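Local coordinates for single-stranded DNA-binding protein DdrB (Deinococcus radiodurans, PDB 4NOE) that binds single-stranded DNA and assists the accurate annealing of complementary strands, probably as part of the response to DNA damage, at residues Arg109-Lys112 and Val113-Gln117. Sequence-based numbering, arbitrary orientation.
Sequences RGAK and VSDPQ. With nucleotides of chain F.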
loop_
_atom_site.group_PDB
_atom_site.type_symbol
_atom_site.label_atom_id
_atom_site.label_comp_id
_atom_site.label_asym_id
_atom_site.label_seq_id
_atom_site.Cartn_x
_atom_site.Cartn_y
_atom_site.Cartn_z
ATOM N N ARG E 109 -2.954 9.119 -23.240
ATOM C CA ARG E 109 -2.242 10.275 -22.705
ATOM C C ARG E 109 -1.470 9.874 -21.453
ATOM O O ARG E 109 -1.719 8.813 -20.850
ATOM C CB ARG E 109 -3.238 11.369 -22.328
ATOM C CG ARG E 109 -4.216 10.924 -21.238
ATOM C CD ARG E 109 -5.304 11.969 -20.947
ATOM N NE ARG E 109 -6.324 11.444 -20.024
ATOM C CZ ARG E 109 -6.183 11.402 -18.699
ATOM N NH1 ARG E 109 -5.066 11.840 -18.117
ATOM N NH2 ARG E 109 -7.149 10.910 -17.952
ATOM N N GLY E 110 -0.532 10.723 -21.052
ATOM C CA GLY E 110 0.176 10.505 -19.810
ATOM C C GLY E 110 -0.764 10.713 -18.637
ATOM O O GLY E 110 -1.674 11.546 -18.699
ATOM N N ALA E 111 -0.562 9.947 -17.571
ATOM C CA ALA E 111 -1.381 10.092 -16.370
ATOM C C ALA E 111 -1.141 11.466 -15.761
ATOM O O ALA E 111 -0.029 11.997 -15.828
ATOM C CB ALA E 111 -1.042 9.011 -15.364
ATOM N N LYS E 112 -2.190 12.033 -15.178
ATOM C CA LYS E 112 -2.087 13.288 -14.442
ATOM C C LYS E 112 -2.087 12.980 -12.960
ATOM O O LYS E 112 -2.461 11.871 -12.550
ATOM C CB LYS E 112 -3.268 14.201 -14.790
ATOM C CG LYS E 112 -3.263 14.619 -16.257
ATOM C CD LYS E 112 -4.521 15.368 -16.678
ATOM C CE LYS E 112 -4.475 15.616 -18.189
ATOM N NZ LYS E 112 -5.335 16.741 -18.631
ATOM N N VAL E 113 -1.684 13.952 -12.150
ATOM C CA VAL E 113 -1.691 13.745 -10.698
ATOM C C VAL E 113 -3.099 13.369 -10.203
ATOM O O VAL E 113 -3.250 12.580 -9.279
ATOM C CB VAL E 113 -1.117 14.971 -9.935
ATOM C CG1 VAL E 113 -2.107 16.137 -9.938
ATOM C CG2 VAL E 113 -0.767 14.593 -8.518
ATOM N N SER E 114 -4.132 13.887 -10.859
ATOM C CA SER E 114 -5.495 13.620 -10.417
ATOM C C SER E 114 -6.083 12.288 -10.900
ATOM O O SER E 114 -7.153 11.893 -10.432
ATOM C CB SER E 114 -6.410 14.786 -10.791
ATOM O OG SER E 114 -6.344 15.083 -12.182
ATOM N N ASP E 115 -5.403 11.591 -11.815
ATOM C CA ASP E 115 -5.907 10.282 -12.273
ATOM C C ASP E 115 -5.811 9.215 -11.181
ATOM O O ASP E 115 -4.742 8.990 -10.615
ATOM C CB ASP E 115 -5.173 9.785 -13.529
ATOM C CG ASP E 115 -5.493 10.616 -14.766
ATOM O OD1 ASP E 115 -6.685 10.947 -14.974
ATOM O OD2 ASP E 115 -4.555 10.929 -15.539
ATOM N N PRO E 116 -6.931 8.540 -10.909
ATOM C CA PRO E 116 -6.969 7.446 -9.931
ATOM C C PRO E 116 -6.140 6.293 -10.432
ATOM O O PRO E 116 -5.809 6.240 -11.627
ATOM C CB PRO E 116 -8.449 7.045 -9.902
ATOM C CG PRO E 116 -8.987 7.458 -11.232
ATOM C CD PRO E 116 -8.204 8.695 -11.637
ATOM N N GLN E 117 -5.810 5.374 -9.538
ATOM C CA GLN E 117 -4.831 4.334 -9.820
ATOM C C GLN E 117 -5.347 3.373 -10.878
ATOM O O GLN E 117 -4.605 2.963 -11.772
ATOM C CB GLN E 117 -4.501 3.574 -8.528
ATOM P P DG F 29 1.596 14.276 -21.118
ATOM O OP1 DG F 29 0.622 13.691 -22.001
ATOM O OP2 DG F 29 2.506 15.267 -21.586
ATOM O "O5'" DG F 29 0.907 14.921 -19.850
ATOM C "C5'" DG F 29 0.676 14.145 -18.674
ATOM C "C4'" DG F 29 0.829 14.976 -17.421
ATOM O "O4'" DG F 29 2.227 15.168 -17.150
ATOM C "C3'" DG F 29 0.204 16.370 -17.472
ATOM O "O3'" DG F 29 -0.222 16.867 -16.207
ATOM C "C2'" DG F 29 1.361 17.238 -17.896
ATOM C "C1'" DG F 29 2.569 16.534 -17.302
ATOM N N9 DG F 29 3.718 16.614 -18.188
ATOM C C8 DG F 29 3.722 17.061 -19.484
ATOM N N7 DG F 29 4.903 17.036 -20.031
ATOM C C5 DG F 29 5.731 16.560 -19.028
ATOM C C6 DG F 29 7.122 16.319 -19.029
ATOM O O6 DG F 29 7.928 16.478 -19.946
ATOM N N1 DG F 29 7.553 15.826 -17.808
ATOM C C2 DG F 29 6.748 15.590 -16.727
ATOM N N2 DG F 29 7.352 15.108 -15.640
ATOM N N3 DG F 29 5.454 15.825 -16.706
ATOM C C4 DG F 29 5.013 16.296 -17.885
ATOM P P DC F 30 -1.271 18.057 -16.095
ATOM O OP1 DC F 30 -1.975 17.833 -14.867
ATOM O OP2 DC F 30 -1.960 18.202 -17.337
ATOM O "O5'" DC F 30 -0.418 19.396 -16.098
ATOM C "C5'" DC F 30 0.056 19.975 -14.888
ATOM C "C4'" DC F 30 1.017 19.033 -14.208
ATOM O "O4'" DC F 30 2.002 18.625 -15.177
ATOM C "C3'" DC F 30 1.841 19.675 -13.101
ATOM O "O3'" DC F 30 2.391 18.590 -12.365
ATOM C "C2'" DC F 30 2.967 20.306 -13.886
ATOM C "C1'" DC F 30 3.251 19.183 -14.838
ATOM N N1 DC F 30 3.983 19.474 -16.068
ATOM C C2 DC F 30 5.371 19.401 -16.035
ATOM O O2 DC F 30 5.933 19.159 -14.962
ATOM N N3 DC F 30 6.068 19.617 -17.167
ATOM C C4 DC F 30 5.428 19.881 -18.304
ATOM N N4 DC F 30 6.160 20.083 -19.395
ATOM C C5 DC F 30 4.011 19.955 -18.369
ATOM C C6 DC F 30 3.334 19.734 -17.241
ATOM P P DC F 28 4.101 11.488 -24.928
ATOM O OP1 DC F 28 2.702 11.684 -25.161
ATOM O OP2 DC F 28 4.998 12.445 -25.478
ATOM O "O5'" DC F 28 4.385 11.426 -23.372
ATOM C "C5'" DC F 28 3.455 10.881 -22.460
ATOM C "C4'" DC F 28 3.774 11.345 -21.065
ATOM O "O4'" DC F 28 5.107 10.947 -20.722
ATOM C "C3'" DC F 28 3.739 12.849 -20.883
ATOM O "O3'" DC F 28 2.417 13.128 -20.476
ATOM C "C2'" DC F 28 4.764 13.086 -19.792
ATOM C "C1'" DC F 28 5.720 11.902 -19.892
ATOM N N1 DC F 28 7.049 12.175 -20.455
ATOM C C2 DC F 28 8.184 11.741 -19.765
ATOM O O2 DC F 28 8.044 11.193 -18.670
ATOM N N3 DC F 28 9.403 11.950 -20.301
ATOM C C4 DC F 28 9.513 12.539 -21.490
ATOM N N4 DC F 28 10.735 12.726 -21.980
ATOM C C5 DC F 28 8.374 12.968 -22.227
ATOM C C6 DC F 28 7.173 12.762 -21.680
#
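Asp115 reaches back over a tight turn to meet both Arg109 and the backbone of Lys112. The salt bridge is end-on and two-pronged: Arg109 NH1 lies 2.8 Å from Asp115 OD2, on its syn lone pair, and Arg109 NH2 lies 3.0 Å from Asp115 OD1, with a nearly straight N-H...O angle of 174°. The two flat groups are nevertheless twisted 42° against each other, so the pairing is bidentate but not coplanar. Asp115 OD2 also accepts Lys112 N at 2.6 Å, from its anti side and out of the carboxylate plane; two donors on this oxygen and one on OD1 should hold the buried carboxylate against rotation. Asp115 CG sits anti to its carbonyl carbon (chi1 -69°), which turns the carboxylate back toward Lys112 N. An asparagine here would probably leave the Arg109 charge without its mate and at least one of the three N-H donors without an acceptor. Arg109 NE is hydrogen-bonded to Tyr86 OH, a further hold on the guanidinium. Lys112 runs extended past the DNA, its CE 3.7 Å from OP2 of DC30 of chain F, whereas its NZ hydrogen-bonds His84. Beside it, Gly110 N makes a weak bond to DG29 of chain F OP1 (3.3 Å), and Gly110 CA packs 3.5 Å from O3' of DC28 of chain F. Lys112 to Asp115 form a type I beta turn, closed by Asp115 N to Lys112 O at 3.0 Å and braced by the carboxylate's bonds back across it, where strand 104-110 ends beside the bound single-stranded DNA.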